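Local coordinates for trichothecene 15-O-acetyltransferase TRI3 (PDB 3FOT), which acetylates the 15-hydroxyl of trichothecene intermediates as a step in the biosynthesis of T-2 toxin and related Fusarium mycotoxins, at residues Arg195-Ile209 with Asp439-Thr453. Residues are numbered along the deposited sequence; the frame is centred on the assembly and turned at random.
Sequences RKFVGDLFRLVGSYI and DGINERFIPHEIKQT
Gly199 and Ile446 bring the two backbones within 4.0 Å, CA to CA, and the chains close again where Gly206 meets Gln452. Helix 191-205 and the turn Val205-Tyr208 run along the link 442-448 and then strand 449-452. Gly199 in the helix and Gly206 in the turn let carbonyls come in close: Gly199 CA offers a C-H to Phe445 O at 3.3 Å, and Lys451 O comes to 3.0 Å from Gly206 CA. Separately, Thr453 N hydrogen-bonds Gly206 O. One water sits within reach of both Lys196 O and Phe445 O, and another joins Phe202 O to Lys451 N.

Arg195 grips one backbone oxygen end-on: NH1 (2.7 Å) and NH2 (2.9 Å) both bond Asp439 O, which sits in the guanidinium plane. The bend at chi3 (-76°) turns the group toward that oxygen; Phe445 CE2 lies over the rim of one guanidinium face, the ring steeply inclined to it at 69°, and the Asp439 carboxylate flanks the other while pairing with Arg479. Lys196 CG packs on Phe445 CD1 at 3.5 Å.

Farther along, Phe202 is clasped between Val198 CG1 on one face and Ile450 CD1 on the other, the latter a CH-pi contact 3.9 Å from the ring centroid. Pro447 sits at the ring's edge, and Ile450 CG2 continues to Val205 CG1 and Ile209 CD1.

This is a helix packed on the edge strand 449-452 of a mixed beta-sheet, with Phe202 and Ile446 also reaching strand 457-469. The Arg195 end extends the contact to the second sheet's strand 435-441, consistent with the two-domain alpha/beta architecture of BAHD acyltransferases.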
loop_
_atom_site.group_PDB
_atom_site.type_symbol
_atom_site.label_atom_id
_atom_site.label_comp_id
_atom_site.label_asym_id
_atom_site.label_seq_id
_atom_site.Cartn_x
_atom_site.Cartn_y
_atom_site.Cartn_z
ATOM N N ARG A 195 3.690 2.979 -5.293
ATOM C CA ARG A 195 4.132 4.385 -5.181
ATOM C C ARG A 195 5.379 4.687 -6.013
ATOM O O ARG A 195 5.477 5.771 -6.602
ATOM C CB ARG A 195 4.357 4.772 -3.726
ATOM C CG ARG A 195 3.023 4.853 -3.004
ATOM C CD ARG A 195 3.216 5.152 -1.544
ATOM N NE ARG A 195 3.674 3.981 -0.812
ATOM C CZ ARG A 195 4.225 4.032 0.392
ATOM N NH1 ARG A 195 4.419 5.212 0.982
ATOM N NH2 ARG A 195 4.631 2.907 0.984
ATOM N N LYS A 196 6.331 3.755 -6.058
ATOM C CA LYS A 196 7.515 3.936 -6.912
ATOM C C LYS A 196 7.050 4.131 -8.365
ATOM O O LYS A 196 7.555 4.969 -9.091
ATOM C CB LYS A 196 8.455 2.728 -6.835
ATOM C CG LYS A 196 9.295 2.703 -5.529
ATOM C CD LYS A 196 10.058 1.380 -5.322
ATOM C CE LYS A 196 11.167 1.160 -6.361
ATOM N NZ LYS A 196 12.309 2.139 -6.271
ATOM N N PHE A 197 6.063 3.354 -8.773
ATOM C CA PHE A 197 5.586 3.441 -10.148
ATOM C C PHE A 197 4.877 4.784 -10.429
ATOM O O PHE A 197 5.057 5.368 -11.502
ATOM C CB PHE A 197 4.672 2.248 -10.470
ATOM C CG PHE A 197 4.339 2.148 -11.927
ATOM C CD1 PHE A 197 5.212 1.514 -12.816
ATOM C CD2 PHE A 197 3.153 2.701 -12.410
ATOM C CE1 PHE A 197 4.909 1.437 -14.192
ATOM C CE2 PHE A 197 2.819 2.603 -13.749
ATOM C CZ PHE A 197 3.695 1.965 -14.652
ATOM N N VAL A 198 4.112 5.288 -9.467
ATOM C CA VAL A 198 3.520 6.645 -9.575
ATOM C C VAL A 198 4.673 7.667 -9.774
ATOM O O VAL A 198 4.614 8.531 -10.656
ATOM C CB VAL A 198 2.687 6.983 -8.334
ATOM C CG1 VAL A 198 2.280 8.458 -8.315
ATOM C CG2 VAL A 198 1.426 6.080 -8.297
ATOM N N GLY A 199 5.718 7.533 -8.961
ATOM C CA GLY A 199 6.900 8.416 -9.077
ATOM C C GLY A 199 7.501 8.368 -10.472
ATOM O O GLY A 199 7.891 9.413 -11.057
ATOM N N ASP A 200 7.613 7.155 -11.000
ATOM C CA ASP A 200 8.151 6.941 -12.357
ATOM C C ASP A 200 7.307 7.653 -13.404
ATOM O O ASP A 200 7.837 8.298 -14.292
ATOM C CB ASP A 200 8.208 5.438 -12.683
ATOM C CG ASP A 200 9.226 4.686 -11.822
ATOM O OD1 ASP A 200 10.192 5.304 -11.328
ATOM O OD2 ASP A 200 9.045 3.478 -11.617
ATOM N N LEU A 201 5.976 7.509 -13.317
ATOM C CA LEU A 201 5.074 8.220 -14.230
ATOM C C LEU A 201 5.264 9.730 -14.145
ATOM O O LEU A 201 5.268 10.412 -15.172
ATOM C CB LEU A 201 3.604 7.865 -13.935
ATOM C CG LEU A 201 3.195 6.430 -14.300
ATOM C CD1 LEU A 201 1.764 6.177 -13.803
ATOM C CD2 LEU A 201 3.299 6.208 -15.841
ATOM N N PHE A 202 5.413 10.260 -12.933
ATOM C CA PHE A 202 5.611 11.717 -12.768
ATOM C C PHE A 202 6.940 12.182 -13.362
ATOM O O PHE A 202 7.019 13.292 -13.923
ATOM C CB PHE A 202 5.471 12.157 -11.295
ATOM C CG PHE A 202 4.055 12.124 -10.768
ATOM C CD1 PHE A 202 2.959 11.798 -11.596
ATOM C CD2 PHE A 202 3.803 12.464 -9.437
ATOM C CE1 PHE A 202 1.637 11.798 -11.089
ATOM C CE2 PHE A 202 2.483 12.452 -8.929
ATOM C CZ PHE A 202 1.411 12.135 -9.760
ATOM N N ARG A 203 7.967 11.342 -13.275
ATOM C CA ARG A 203 9.226 11.619 -13.974
ATOM C C ARG A 203 9.037 11.557 -15.501
ATOM O O ARG A 203 9.336 12.509 -16.217
ATOM C CB ARG A 203 10.291 10.618 -13.541
ATOM C CG ARG A 203 11.472 10.526 -14.520
ATOM C CD ARG A 203 12.509 9.570 -13.942
ATOM N NE ARG A 203 12.022 8.227 -13.561
ATOM C CZ ARG A 203 12.010 7.157 -14.357
ATOM N NH1 ARG A 203 11.586 5.989 -13.882
ATOM N NH2 ARG A 203 12.442 7.232 -15.629
ATOM N N LEU A 204 8.510 10.442 -15.975
ATOM C CA LEU A 204 8.403 10.147 -17.418
ATOM C C LEU A 204 7.501 11.117 -18.151
ATOM O O LEU A 204 7.800 11.518 -19.285
ATOM C CB LEU A 204 7.962 8.702 -17.637
ATOM C CG LEU A 204 9.003 7.651 -17.225
ATOM C CD1 LEU A 204 8.350 6.292 -17.062
ATOM C CD2 LEU A 204 10.178 7.610 -18.258
ATOM N N VAL A 205 6.422 11.559 -17.509
ATOM C CA VAL A 205 5.487 12.452 -18.216
ATOM C C VAL A 205 6.170 13.801 -18.553
ATOM O O VAL A 205 5.774 14.486 -19.512
ATOM C CB VAL A 205 4.160 12.602 -17.434
ATOM C CG1 VAL A 205 4.382 13.538 -16.243
ATOM C CG2 VAL A 205 3.031 13.094 -18.363
ATOM N N GLY A 206 7.213 14.150 -17.787
ATOM C CA GLY A 206 7.966 15.404 -17.993
ATOM C C GLY A 206 8.616 15.508 -19.365
ATOM O O GLY A 206 8.937 16.614 -19.830
ATOM N N SER A 207 8.845 14.354 -19.993
ATOM C CA SER A 207 9.441 14.284 -21.329
ATOM C C SER A 207 8.485 14.748 -22.423
ATOM O O SER A 207 8.915 14.989 -23.542
ATOM C CB SER A 207 9.902 12.853 -21.634
ATOM O OG SER A 207 10.961 12.490 -20.778
ATOM N N TYR A 208 7.195 14.890 -22.098
ATOM C CA TYR A 208 6.162 15.089 -23.122
ATOM C C TYR A 208 5.396 16.383 -22.962
ATOM O O TYR A 208 4.527 16.698 -23.777
ATOM C CB TYR A 208 5.181 13.902 -23.135
ATOM C CG TYR A 208 5.892 12.614 -23.401
ATOM C CD1 TYR A 208 6.399 12.341 -24.666
ATOM C CD2 TYR A 208 6.134 11.686 -22.368
ATOM C CE1 TYR A 208 7.082 11.171 -24.929
ATOM C CE2 TYR A 208 6.835 10.523 -22.617
ATOM C CZ TYR A 208 7.310 10.267 -23.906
ATOM O OH TYR A 208 8.010 9.112 -24.193
ATOM N N ILE A 209 5.696 17.127 -21.910
ATOM C CA ILE A 209 5.088 18.440 -21.739
ATOM C C ILE A 209 5.767 19.415 -22.701
ATOM O O ILE A 209 6.998 19.555 -22.689
ATOM C CB ILE A 209 5.231 18.973 -20.302
ATOM C CG1 ILE A 209 4.597 17.998 -19.309
ATOM C CG2 ILE A 209 4.553 20.373 -20.201
ATOM C CD1 ILE A 209 5.016 18.254 -17.864
ATOM N N ASP A 439 3.226 3.237 6.020
ATOM C CA ASP A 439 3.559 3.488 4.611
ATOM C C ASP A 439 4.836 4.338 4.442
ATOM O O ASP A 439 5.395 4.418 3.337
ATOM C CB ASP A 439 2.391 4.173 3.906
ATOM C CG ASP A 439 1.194 3.254 3.695
ATOM O OD1 ASP A 439 1.391 2.063 3.376
ATOM O OD2 ASP A 439 0.043 3.739 3.820
ATOM N N GLY A 440 5.273 4.979 5.528
ATOM C CA GLY A 440 6.533 5.720 5.555
ATOM C C GLY A 440 6.475 7.045 4.832
ATOM O O GLY A 440 5.401 7.579 4.598
ATOM N N ILE A 441 7.645 7.528 4.427
ATOM C CA ILE A 441 7.812 8.864 3.857
ATOM C C ILE A 441 7.690 8.828 2.334
ATOM O O ILE A 441 8.491 8.188 1.663
ATOM C CB ILE A 441 9.170 9.430 4.292
ATOM C CG1 ILE A 441 9.189 9.549 5.828
ATOM C CG2 ILE A 441 9.466 10.760 3.591
ATOM C CD1 ILE A 441 10.538 9.920 6.409
ATOM N N ASN A 442 6.690 9.525 1.802
ATOM C CA ASN A 442 6.355 9.418 0.392
ATOM C C ASN A 442 7.416 10.029 -0.525
ATOM O O ASN A 442 7.447 9.718 -1.706
ATOM C CB ASN A 442 4.966 10.007 0.115
ATOM C CG ASN A 442 3.846 9.061 0.464
ATOM O OD1 ASN A 442 2.871 9.422 1.164
ATOM N ND2 ASN A 442 3.939 7.863 -0.046
ATOM N N GLU A 443 8.301 10.873 0.028
ATOM C CA GLU A 443 9.398 11.453 -0.765
ATOM C C GLU A 443 10.398 10.407 -1.263
ATOM O O GLU A 443 11.153 10.660 -2.220
ATOM C CB GLU A 443 10.123 12.539 0.049
ATOM C CG GLU A 443 9.414 13.907 -0.015
ATOM C CD GLU A 443 8.340 14.109 1.064
ATOM O OE1 GLU A 443 7.983 13.145 1.799
ATOM O OE2 GLU A 443 7.878 15.264 1.194
ATOM N N ARG A 444 10.428 9.252 -0.591
ATOM C CA ARG A 444 11.243 8.143 -1.039
ATOM C C ARG A 444 10.881 7.735 -2.452
ATOM O O ARG A 444 11.722 7.237 -3.177
ATOM C CB ARG A 444 11.091 6.932 -0.098
ATOM C CG ARG A 444 11.554 7.173 1.325
ATOM C CD ARG A 444 11.535 5.851 2.108
ATOM N NE ARG A 444 10.157 5.481 2.427
ATOM C CZ ARG A 444 9.734 4.253 2.729
ATOM N NH1 ARG A 444 10.568 3.215 2.723
ATOM N NH2 ARG A 444 8.448 4.068 2.992
ATOM N N PHE A 445 9.621 7.942 -2.841
ATOM C CA PHE A 445 9.095 7.345 -4.063
ATOM C C PHE A 445 8.525 8.304 -5.098
ATOM O O PHE A 445 8.533 7.985 -6.282
ATOM C CB PHE A 445 7.989 6.362 -3.688
ATOM C CG PHE A 445 8.370 5.433 -2.577
ATOM C CD1 PHE A 445 9.514 4.660 -2.675
ATOM C CD2 PHE A 445 7.588 5.354 -1.430
ATOM C CE1 PHE A 445 9.883 3.794 -1.646
ATOM C CE2 PHE A 445 7.950 4.486 -0.382
ATOM C CZ PHE A 445 9.101 3.709 -0.509
ATOM N N ILE A 446 7.995 9.440 -4.649
ATOM C CA ILE A 446 7.207 10.337 -5.532
ATOM C C ILE A 446 7.816 11.731 -5.439
ATOM O O ILE A 446 8.087 12.206 -4.343
ATOM C CB ILE A 446 5.719 10.348 -5.110
ATOM C CG1 ILE A 446 5.135 8.938 -5.296
ATOM C CG2 ILE A 446 4.903 11.395 -5.881
ATOM C CD1 ILE A 446 3.779 8.736 -4.629
ATOM N N PRO A 447 8.010 12.401 -6.590
ATOM C CA PRO A 447 8.599 13.735 -6.518
ATOM C C PRO A 447 7.637 14.834 -6.064
ATOM O O PRO A 447 6.421 14.720 -6.223
ATOM C CB PRO A 447 9.043 14.004 -7.958
ATOM C CG PRO A 447 8.091 13.205 -8.805
ATOM C CD PRO A 447 7.710 11.986 -7.977
ATOM N N HIS A 448 8.183 15.919 -5.520
ATOM C CA HIS A 448 7.330 17.062 -5.153
ATOM C C HIS A 448 6.693 17.773 -6.350
ATOM O O HIS A 448 5.636 18.429 -6.204
ATOM C CB HIS A 448 8.132 18.099 -4.393
ATOM C CG HIS A 448 8.352 17.769 -2.953
ATOM N ND1 HIS A 448 9.144 18.551 -2.136
ATOM C CD2 HIS A 448 7.908 16.744 -2.185
ATOM C CE1 HIS A 448 9.139 18.046 -0.913
ATOM N NE2 HIS A 448 8.414 16.940 -0.919
ATOM N N GLU A 449 7.338 17.689 -7.511
ATOM C CA GLU A 449 6.808 18.339 -8.710
ATOM C C GLU A 449 6.937 17.469 -9.939
ATOM O O GLU A 449 7.831 16.598 -10.030
ATOM C CB GLU A 449 7.505 19.691 -8.995
ATOM C CG GLU A 449 7.531 20.702 -7.861
ATOM C CD GLU A 449 8.747 20.579 -6.953
ATOM O OE1 GLU A 449 9.732 19.889 -7.304
ATOM O OE2 GLU A 449 8.722 21.210 -5.879
ATOM N N ILE A 450 6.021 17.702 -10.879
ATOM C CA ILE A 450 6.168 17.240 -12.238
ATOM C C ILE A 450 6.760 18.443 -12.985
ATOM O O ILE A 450 6.212 19.550 -12.915
ATOM C CB ILE A 450 4.802 16.851 -12.860
ATOM C CG1 ILE A 450 4.238 15.623 -12.143
ATOM C CG2 ILE A 450 4.970 16.520 -14.350
ATOM C CD1 ILE A 450 2.764 15.312 -12.420
ATOM N N LYS A 451 7.880 18.206 -13.664
ATOM C CA LYS A 451 8.640 19.241 -14.388
ATOM C C LYS A 451 8.609 18.966 -15.882
ATOM O O LYS A 451 8.464 17.818 -16.300
ATOM C CB LYS A 451 10.109 19.239 -13.945
ATOM C CG LYS A 451 10.298 19.706 -12.519
ATOM C CD LYS A 451 11.716 19.490 -12.063
ATOM C CE LYS A 451 11.852 19.953 -10.623
ATOM N NZ LYS A 451 12.279 21.362 -10.624
ATOM N N GLN A 452 8.749 20.026 -16.681
ATOM C CA GLN A 452 9.110 19.891 -18.100
ATOM C C GLN A 452 10.610 19.596 -18.119
ATOM O O GLN A 452 11.429 20.442 -17.746
ATOM C CB GLN A 452 8.829 21.190 -18.858
ATOM C CG GLN A 452 9.127 21.099 -20.337
ATOM C CD GLN A 452 8.922 22.408 -21.065
ATOM O OE1 GLN A 452 8.896 23.479 -20.457
ATOM N NE2 GLN A 452 8.825 22.333 -22.380
ATOM N N THR A 453 10.952 18.373 -18.504
ATOM C CA THR A 453 12.294 17.858 -18.309
ATOM C C THR A 453 13.339 18.696 -19.055
ATOM O O THR A 453 14.420 18.969 -18.511
ATOM C CB THR A 453 12.368 16.384 -18.702
ATOM O OG1 THR A 453 11.385 15.666 -17.942
ATOM C CG2 THR A 453 13.733 15.800 -18.389
HETATM O O HOH W 1 9.892 6.272 -8.113
HETATM O O HOH W 2 8.781 15.418 -13.890
HETATM O O HOH W 3 11.251 12.956 -18.143
#